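Local coordinates for glycerol dehydratase (Clostridium butyricum, PDB 1R9D), which probably dehydrates glycerol as a B12-independent lyase of the glycyl radical enzyme family, related to pyruvate formate lyase, at residues P285-E297 with K352-E364. Sequence-based numbering, arbitrary orientation.
Sequences PARFDQYMYPYYE and KDATNKVSYMALE
Val358 is the knob of this contact, set into a hollow lined by Phe288, Asp289, Met292 and Tyr293. Its two methyls part inside: CG1 lies 3.7 Å from Asp289 CA, while CG2 reaches Tyr293 CA at 3.6 Å and abuts the edge of that ring. One face of the Tyr293 ring carries the Asn356 side chain, with CB 3.8 Å from the ring centroid and the amide stacked almost parallel, 12° apart. Further along, Met361 CE stands over the centre of a face of the Tyr296 ring in a CH-pi contact, with SD farther off above it, a Met-aromatic pair, and Lys357 CG leans on Tyr296 CE2 at 3.5 Å. The Val358 knob joins segments 288-297 and 357-364 of the pyruvate formate lyase-like fold, their axes at 116°, beside strand 341-344, whose Val344 and Leu342 touch Asp289 and Phe288. Asn356 and Ser359 form the capping box of helix 357-369, and both also reach across: Asn356 ND2 donates to Asp289 O from above the carbonyl plane, and Ser359 OG to the anti lone pair of Asp289 OD2 at 2.7 Å, an oxygen that Gly345 N also grips. Gln290, bent at chi2 (-56°), turns its amide to Ala354, NE2 meeting Ala354 O nearly straight at 2.9 Å.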
# COMPACT_ATOMS: atom_id res chain seq x y z
N PRO A 285 -30.22 8.34 0.62
CA PRO A 285 -31.09 7.72 -0.39
C PRO A 285 -31.21 8.61 -1.64
O PRO A 285 -31.45 8.11 -2.74
CB PRO A 285 -32.42 7.59 0.35
CG PRO A 285 -31.98 7.34 1.77
CD PRO A 285 -30.89 8.37 1.94
N ALA A 286 -31.05 9.91 -1.45
CA ALA A 286 -31.14 10.87 -2.55
C ALA A 286 -32.49 10.84 -3.28
O ALA A 286 -33.54 10.90 -2.63
CB ALA A 286 -30.00 10.66 -3.53
N ARG A 287 -32.48 10.72 -4.61
CA ARG A 287 -33.71 10.75 -5.40
C ARG A 287 -34.60 9.51 -5.35
O ARG A 287 -34.90 8.90 -6.37
CB ARG A 287 -33.39 11.10 -6.86
CG ARG A 287 -32.52 12.34 -7.02
CD ARG A 287 -32.57 12.87 -8.44
NE ARG A 287 -33.78 13.65 -8.71
CZ ARG A 287 -34.08 14.18 -9.89
NH1 ARG A 287 -33.26 14.01 -10.92
NH2 ARG A 287 -35.18 14.91 -10.04
N PHE A 288 -35.03 9.17 -4.14
CA PHE A 288 -35.88 8.02 -3.87
C PHE A 288 -37.11 7.98 -4.79
O PHE A 288 -37.47 6.92 -5.31
CB PHE A 288 -36.33 8.09 -2.41
CG PHE A 288 -37.09 6.88 -1.92
CD1 PHE A 288 -36.41 5.73 -1.51
CD2 PHE A 288 -38.48 6.91 -1.81
CE1 PHE A 288 -37.11 4.64 -0.99
CE2 PHE A 288 -39.19 5.83 -1.29
CZ PHE A 288 -38.50 4.69 -0.88
N ASP A 289 -37.74 9.13 -4.99
CA ASP A 289 -38.93 9.19 -5.83
C ASP A 289 -38.65 8.83 -7.29
O ASP A 289 -39.53 8.33 -7.99
CB ASP A 289 -39.59 10.57 -5.73
CG ASP A 289 -38.73 11.69 -6.32
OD1 ASP A 289 -37.49 11.57 -6.33
OD2 ASP A 289 -39.32 12.71 -6.75
N GLN A 290 -37.43 9.07 -7.75
CA GLN A 290 -37.09 8.77 -9.13
C GLN A 290 -36.82 7.29 -9.40
O GLN A 290 -37.26 6.76 -10.42
CB GLN A 290 -35.90 9.61 -9.56
CG GLN A 290 -36.16 11.11 -9.46
CD GLN A 290 -37.39 11.54 -10.25
OE1 GLN A 290 -37.50 11.27 -11.44
NE2 GLN A 290 -38.33 12.22 -9.58
N TYR A 291 -36.09 6.61 -8.51
CA TYR A 291 -35.82 5.19 -8.75
C TYR A 291 -36.87 4.24 -8.18
O TYR A 291 -36.92 3.07 -8.55
CB TYR A 291 -34.41 4.80 -8.28
CG TYR A 291 -34.04 5.09 -6.84
CD1 TYR A 291 -34.55 4.33 -5.79
CD2 TYR A 291 -33.15 6.12 -6.53
CE1 TYR A 291 -34.18 4.57 -4.46
CE2 TYR A 291 -32.77 6.38 -5.21
CZ TYR A 291 -33.29 5.60 -4.18
OH TYR A 291 -32.93 5.87 -2.88
N MET A 292 -37.72 4.74 -7.29
CA MET A 292 -38.76 3.88 -6.71
C MET A 292 -40.08 3.96 -7.47
O MET A 292 -40.86 3.00 -7.46
CB MET A 292 -39.01 4.23 -5.24
CG MET A 292 -37.87 3.93 -4.30
SD MET A 292 -37.38 2.18 -4.28
CE MET A 292 -38.63 1.46 -3.18
N TYR A 293 -40.32 5.08 -8.14
CA TYR A 293 -41.57 5.26 -8.87
C TYR A 293 -41.88 4.18 -9.92
O TYR A 293 -43.01 3.71 -10.02
CB TYR A 293 -41.61 6.64 -9.54
CG TYR A 293 -42.87 6.87 -10.35
CD1 TYR A 293 -44.11 6.98 -9.72
CD2 TYR A 293 -42.83 6.93 -11.74
CE1 TYR A 293 -45.28 7.14 -10.46
CE2 TYR A 293 -43.98 7.09 -12.49
CZ TYR A 293 -45.21 7.20 -11.85
OH TYR A 293 -46.35 7.34 -12.60
N PRO A 294 -40.88 3.78 -10.72
CA PRO A 294 -41.13 2.74 -11.73
C PRO A 294 -41.73 1.46 -11.15
O PRO A 294 -42.60 0.85 -11.77
CB PRO A 294 -39.76 2.53 -12.35
CG PRO A 294 -39.17 3.91 -12.29
CD PRO A 294 -39.52 4.35 -10.89
N TYR A 295 -41.28 1.06 -9.97
CA TYR A 295 -41.80 -0.15 -9.34
C TYR A 295 -43.22 0.06 -8.83
O TYR A 295 -44.04 -0.86 -8.86
CB TYR A 295 -40.88 -0.60 -8.21
CG TYR A 295 -39.49 -0.96 -8.70
CD1 TYR A 295 -38.49 0.00 -8.81
CD2 TYR A 295 -39.20 -2.26 -9.13
CE1 TYR A 295 -37.24 -0.31 -9.33
CE2 TYR A 295 -37.95 -2.59 -9.65
CZ TYR A 295 -36.97 -1.61 -9.75
OH TYR A 295 -35.75 -1.92 -10.30
N TYR A 296 -43.52 1.28 -8.38
CA TYR A 296 -44.86 1.58 -7.90
C TYR A 296 -45.83 1.62 -9.08
O TYR A 296 -46.92 1.05 -9.02
CB TYR A 296 -44.89 2.94 -7.20
CG TYR A 296 -46.29 3.52 -7.10
CD1 TYR A 296 -47.20 3.06 -6.15
CD2 TYR A 296 -46.71 4.50 -7.99
CE1 TYR A 296 -48.50 3.56 -6.10
CE2 TYR A 296 -48.01 5.01 -7.95
CZ TYR A 296 -48.90 4.54 -7.00
OH TYR A 296 -50.18 5.04 -6.98
N GLU A 297 -45.42 2.29 -10.15
CA GLU A 297 -46.26 2.42 -11.34
C GLU A 297 -46.53 1.09 -12.04
O GLU A 297 -47.65 0.84 -12.49
CB GLU A 297 -45.62 3.39 -12.34
CG GLU A 297 -46.47 3.66 -13.58
CD GLU A 297 -47.75 4.44 -13.27
OE1 GLU A 297 -48.46 4.07 -12.31
OE2 GLU A 297 -48.05 5.41 -14.00
N LYS A 352 -36.78 18.44 -17.91
CA LYS A 352 -38.23 18.46 -17.77
C LYS A 352 -38.58 18.11 -16.33
O LYS A 352 -37.81 17.44 -15.64
CB LYS A 352 -38.89 17.43 -18.70
CG LYS A 352 -38.64 17.64 -20.18
CD LYS A 352 -39.63 16.83 -21.00
CE LYS A 352 -39.28 16.83 -22.48
NZ LYS A 352 -38.02 16.07 -22.73
N ASP A 353 -39.74 18.56 -15.86
CA ASP A 353 -40.13 18.28 -14.48
C ASP A 353 -40.23 16.78 -14.23
O ASP A 353 -40.69 16.04 -15.09
CB ASP A 353 -41.45 18.94 -14.13
CG ASP A 353 -41.71 18.95 -12.65
OD1 ASP A 353 -40.94 19.62 -11.92
OD2 ASP A 353 -42.65 18.27 -12.20
N ALA A 354 -39.82 16.35 -13.04
CA ALA A 354 -39.85 14.93 -12.70
C ALA A 354 -40.73 14.56 -11.51
O ALA A 354 -40.57 13.48 -10.93
CB ALA A 354 -38.42 14.44 -12.45
N THR A 355 -41.65 15.44 -11.13
CA THR A 355 -42.54 15.16 -10.01
C THR A 355 -43.39 13.93 -10.32
O THR A 355 -43.87 13.78 -11.44
CB THR A 355 -43.51 16.33 -9.74
OG1 THR A 355 -42.79 17.57 -9.68
CG2 THR A 355 -44.24 16.13 -8.42
N ASN A 356 -43.57 13.05 -9.34
CA ASN A 356 -44.40 11.86 -9.54
C ASN A 356 -45.14 11.47 -8.26
O ASN A 356 -44.99 12.11 -7.22
CB ASN A 356 -43.58 10.67 -10.08
CG ASN A 356 -42.50 10.20 -9.13
OD1 ASN A 356 -42.74 9.98 -7.94
ND2 ASN A 356 -41.29 10.03 -9.65
N LYS A 357 -45.96 10.42 -8.35
CA LYS A 357 -46.75 9.97 -7.21
C LYS A 357 -45.93 9.71 -5.95
O LYS A 357 -46.35 10.08 -4.85
CB LYS A 357 -47.52 8.70 -7.59
CG LYS A 357 -48.46 8.20 -6.50
CD LYS A 357 -49.60 9.16 -6.26
CE LYS A 357 -50.58 8.61 -5.24
NZ LYS A 357 -51.74 9.53 -5.03
N VAL A 358 -44.77 9.07 -6.10
CA VAL A 358 -43.91 8.78 -4.95
C VAL A 358 -43.38 10.07 -4.33
O VAL A 358 -43.13 10.12 -3.13
CB VAL A 358 -42.72 7.87 -5.35
CG1 VAL A 358 -41.84 7.61 -4.14
CG2 VAL A 358 -43.24 6.55 -5.90
N SER A 359 -43.22 11.10 -5.15
CA SER A 359 -42.74 12.39 -4.65
C SER A 359 -43.69 12.83 -3.53
O SER A 359 -43.26 13.22 -2.45
CB SER A 359 -42.76 13.46 -5.74
OG SER A 359 -42.02 13.09 -6.89
N TYR A 360 -44.99 12.75 -3.81
CA TYR A 360 -46.00 13.16 -2.84
C TYR A 360 -46.13 12.19 -1.67
O TYR A 360 -46.45 12.60 -0.56
CB TYR A 360 -47.35 13.35 -3.54
CG TYR A 360 -47.40 14.59 -4.42
CD1 TYR A 360 -47.37 14.49 -5.81
CD2 TYR A 360 -47.45 15.86 -3.84
CE1 TYR A 360 -47.38 15.63 -6.61
CE2 TYR A 360 -47.47 17.01 -4.64
CZ TYR A 360 -47.43 16.89 -6.02
OH TYR A 360 -47.45 18.03 -6.79
N MET A 361 -45.90 10.90 -1.92
CA MET A 361 -46.00 9.93 -0.84
C MET A 361 -44.88 10.13 0.17
O MET A 361 -45.02 9.80 1.34
CB MET A 361 -45.96 8.50 -1.40
CG MET A 361 -47.19 8.15 -2.22
SD MET A 361 -47.24 6.40 -2.65
CE MET A 361 -46.29 6.39 -4.13
N ALA A 362 -43.76 10.68 -0.29
CA ALA A 362 -42.63 10.92 0.60
C ALA A 362 -43.01 12.06 1.54
O ALA A 362 -42.72 12.00 2.74
CB ALA A 362 -41.39 11.30 -0.22
N LEU A 363 -43.65 13.09 1.00
CA LEU A 363 -44.08 14.22 1.81
C LEU A 363 -45.11 13.73 2.83
O LEU A 363 -45.10 14.13 3.99
CB LEU A 363 -44.69 15.31 0.92
CG LEU A 363 -43.75 15.94 -0.13
CD1 LEU A 363 -44.53 16.94 -0.98
CD2 LEU A 363 -42.60 16.64 0.57
N GLU A 364 -45.99 12.84 2.37
CA GLU A 364 -47.03 12.29 3.23
C GLU A 364 -46.41 11.48 4.38
O GLU A 364 -46.84 11.59 5.52
CB GLU A 364 -47.96 11.39 2.41
CG GLU A 364 -49.32 11.13 3.04
CD GLU A 364 -50.26 12.31 2.88
OE1 GLU A 364 -51.37 12.27 3.46
OE2 GLU A 364 -49.91 13.28 2.17
O HOH W 1 -40.20 10.19 -12.37
O HOH W 2 -47.03 10.21 -11.13